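Local coordinates for intracellular serine protease (Bacillus licheniformis, PDB 4ZOQ), which is a subtilase-family lanthipeptide protease that cleaves peptide bonds sequence-specifically, probably through a serine-type charge relay system, at residues H198-G203 / E220-A225. Numbering follows the deposited sequence.
Sequences HVVSVG and EIEFTA
Ser-201 and Glu-220 meet where strand 221-226, an edge strand of the sheet within this chain, joins strand 200-205 in the parallel part of the mixed sheet of the subtilase alpha/beta fold. The carbonyl of the same serine, Ser-201 O, accepts two hydrogen bonds, a nearly straight one from Glu-222 N (2.9 Å, 175°) and a weak, long one from Phe-223 N. The ladder then continues with Gly-203 N donating to Phe-223 O at 2.9 Å and Ala-225 N to Gly-203 O at 3.1 Å.

Ser-201 CB is directed at segment 220-225 and lies 3.4 Å from Glu-220 O, and OG, anti to the backbone N (chi1 -176°), donates to Glu-220 OE2 at 3.0 Å, with Ile-221 CD1 nearby. OE2 receives it on the anti lone pair and also hydrogen-bonds Ser-194 OG, so one carboxylate oxygen gathers two serine hydroxyls. An alanine in place of Glu-220 would probably leave both hydroxyls without this carboxylate partner and Ser-201 OG more able to turn.

Glu-222 divides its carboxylate: OE1 bonds His-307 NE2, while OE2 accepts a hydrogen bond from a water 2.6 Å away, which also donates a weak one to Val-199 O. Val-202 shares a sheet face with Phe-223 and packs on Ala-278, Ala-279 and Val-282 of helix 275-297, about 9 Å from the side chain of Ser-276, predicted to belong to the charge relay system. Nearer the start of its strand, Val-200 sends CG1 against the edge of the Phe-223 ring, in the ring plane, 3.6 Å from CD2.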
ATOM      1  N   HIS B 198      11.795   7.640  -1.611  1.00 34.51           N
ATOM      2  CA  HIS B 198      10.500   8.318  -1.476  1.00 33.41           C
ATOM      3  C   HIS B 198       9.320   7.330  -1.263  1.00 33.79           C
ATOM      4  O   HIS B 198       8.156   7.717  -1.232  1.00 33.67           O
ATOM      5  CB  HIS B 198      10.230   9.217  -2.676  1.00 35.50           C
ATOM      6  CG  HIS B 198      11.340  10.171  -2.974  1.00 39.13           C
ATOM      7  ND1 HIS B 198      11.723  11.167  -2.099  1.00 43.49           N
ATOM      8  CD2 HIS B 198      12.140  10.295  -4.060  1.00 38.34           C
ATOM      9  CE1 HIS B 198      12.724  11.851  -2.625  1.00 38.32           C
ATOM     10  NE2 HIS B 198      12.992  11.346  -3.817  1.00 37.51           N
ATOM     11  N   VAL B 199       9.615   6.048  -1.125  1.00 31.68           N
ATOM     12  CA  VAL B 199       8.603   5.103  -0.697  1.00 32.34           C
ATOM     13  C   VAL B 199       8.895   4.679   0.765  1.00 36.15           C
ATOM     14  O   VAL B 199      10.025   4.319   1.103  1.00 34.26           O
ATOM     15  CB  VAL B 199       8.556   3.870  -1.611  1.00 31.61           C
ATOM     16  CG1 VAL B 199       7.633   2.832  -1.033  1.00 30.40           C
ATOM     17  CG2 VAL B 199       8.157   4.264  -3.053  1.00 32.04           C
ATOM     18  N   VAL B 200       7.890   4.781   1.629  1.00 32.39           N
ATOM     19  CA  VAL B 200       8.032   4.439   3.044  1.00 30.37           C
ATOM     20  C   VAL B 200       7.755   2.947   3.272  1.00 32.21           C
ATOM     21  O   VAL B 200       6.599   2.497   3.217  1.00 31.27           O
ATOM     22  CB  VAL B 200       7.066   5.270   3.896  1.00 30.93           C
ATOM     23  CG1 VAL B 200       7.226   4.947   5.383  1.00 31.74           C
ATOM     24  CG2 VAL B 200       7.277   6.776   3.635  1.00 31.67           C
ATOM     25  N   SER B 201       8.800   2.176   3.554  1.00 29.35           N
ATOM     26  CA  SER B 201       8.639   0.735   3.726  1.00 29.01           C
ATOM     27  C   SER B 201       8.182   0.378   5.164  1.00 32.91           C
ATOM     28  O   SER B 201       8.813   0.783   6.133  1.00 30.70           O
ATOM     29  CB  SER B 201       9.946   0.037   3.387  1.00 27.43           C
ATOM     30  OG  SER B 201       9.792  -1.353   3.461  1.00 33.85           O
ATOM     31  N   VAL B 202       7.080  -0.368   5.296  1.00 30.55           N
ATOM     32  CA  VAL B 202       6.470  -0.636   6.601  1.00 26.49           C
ATOM     33  C   VAL B 202       6.437  -2.144   6.945  1.00 27.55           C
ATOM     34  O   VAL B 202       5.880  -2.955   6.187  1.00 28.15           O
ATOM     35  CB  VAL B 202       5.014  -0.068   6.671  1.00 27.29           C
ATOM     36  CG1 VAL B 202       4.373  -0.317   8.026  1.00 24.61           C
ATOM     37  CG2 VAL B 202       4.973   1.423   6.318  1.00 29.55           C
ATOM     38  N   GLY B 203       7.011  -2.492   8.096  1.00 24.80           N
ATOM     39  CA  GLY B 203       7.005  -3.849   8.618  1.00 25.30           C
ATOM     40  C   GLY B 203       5.901  -4.075   9.637  1.00 26.69           C
ATOM     41  O   GLY B 203       5.141  -3.166   9.965  1.00 27.58           O
ATOM     42  N   GLU B 220      15.954  -0.358   4.712  1.00 32.90           N
ATOM     43  CA  GLU B 220      14.816   0.302   4.069  1.00 36.12           C
ATOM     44  C   GLU B 220      13.599   0.429   4.975  1.00 34.39           C
ATOM     45  O   GLU B 220      12.790   1.313   4.745  1.00 33.58           O
ATOM     46  CB  GLU B 220      14.396  -0.431   2.784  1.00 30.72           C
ATOM     47  CG  GLU B 220      13.634  -1.720   3.017  1.00 34.15           C
ATOM     48  CD  GLU B 220      13.081  -2.325   1.727  1.00 39.00           C
ATOM     49  OE1 GLU B 220      13.895  -2.589   0.802  1.00 37.30           O
ATOM     50  OE2 GLU B 220      11.840  -2.538   1.640  1.00 33.29           O
ATOM     51  N   ILE B 221      13.471  -0.437   5.987  1.00 33.83           N
ATOM     52  CA  ILE B 221      12.327  -0.384   6.894  1.00 31.59           C
ATOM     53  C   ILE B 221      12.315   0.969   7.603  1.00 36.36           C
ATOM     54  O   ILE B 221      13.335   1.360   8.190  1.00 33.51           O
ATOM     55  CB  ILE B 221      12.374  -1.439   7.974  1.00 29.38           C
ATOM     56  CG1 ILE B 221      12.618  -2.844   7.422  1.00 30.33           C
ATOM     57  CG2 ILE B 221      11.092  -1.356   8.831  1.00 30.17           C
ATOM     58  CD1 ILE B 221      11.528  -3.403   6.598  1.00 30.64           C
ATOM     59  N   GLU B 222      11.199   1.692   7.535  1.00 29.70           N
ATOM     60  CA  GLU B 222      11.120   2.991   8.188  1.00 33.14           C
ATOM     61  C   GLU B 222      10.227   2.989   9.393  1.00 32.92           C
ATOM     62  O   GLU B 222      10.481   3.713  10.365  1.00 30.89           O
ATOM     63  CB  GLU B 222      10.615   4.080   7.244  1.00 33.23           C
ATOM     64  CG  GLU B 222      11.643   4.489   6.251  1.00 37.63           C
ATOM     65  CD  GLU B 222      11.354   5.832   5.671  1.00 44.14           C
ATOM     66  OE1 GLU B 222      11.167   6.770   6.476  1.00 51.79           O
ATOM     67  OE2 GLU B 222      11.279   5.939   4.426  1.00 45.90           O
ATOM     68  N   PHE B 223       9.156   2.208   9.302  1.00 29.17           N
ATOM     69  CA  PHE B 223       8.209   2.114  10.384  1.00 28.69           C
ATOM     70  C   PHE B 223       7.681   0.703  10.502  1.00 27.93           C
ATOM     71  O   PHE B 223       7.828  -0.134   9.624  1.00 25.28           O
ATOM     72  CB  PHE B 223       7.022   3.037  10.202  1.00 25.96           C
ATOM     73  CG  PHE B 223       7.360   4.479  10.153  1.00 32.00           C
ATOM     74  CD1 PHE B 223       7.689   5.169  11.311  1.00 30.43           C
ATOM     75  CD2 PHE B 223       7.282   5.175   8.943  1.00 28.81           C
ATOM     76  CE1 PHE B 223       7.969   6.506  11.265  1.00 34.04           C
ATOM     77  CE2 PHE B 223       7.556   6.513   8.890  1.00 32.13           C
ATOM     78  CZ  PHE B 223       7.907   7.193  10.052  1.00 33.55           C
ATOM     79  N   THR B 224       6.991   0.510  11.601  1.00 27.27           N
ATOM     80  CA  THR B 224       6.340  -0.720  11.917  1.00 27.41           C
ATOM     81  C   THR B 224       4.899  -0.425  12.358  1.00 28.58           C
ATOM     82  O   THR B 224       4.577   0.703  12.770  1.00 27.12           O
ATOM     83  CB  THR B 224       7.233  -1.426  12.980  1.00 30.81           C
ATOM     84  OG1 THR B 224       7.955  -2.505  12.365  1.00 32.78           O
ATOM     85  CG2 THR B 224       6.495  -1.887  14.124  1.00 26.49           C
ATOM     86  N   ALA B 225       4.007  -1.399  12.201  1.00 27.83           N
ATOM     87  CA  ALA B 225       2.655  -1.266  12.741  1.00 27.53           C
ATOM     88  C   ALA B 225       2.124  -2.655  13.131  1.00 25.68           C
ATOM     89  O   ALA B 225       2.620  -3.674  12.637  1.00 24.04           O
ATOM     90  CB  ALA B 225       1.728  -0.571  11.744  1.00 25.78           C
TER
HETATM   91  O   HOH W   1      11.073   6.763   2.010  1.00 42.40           O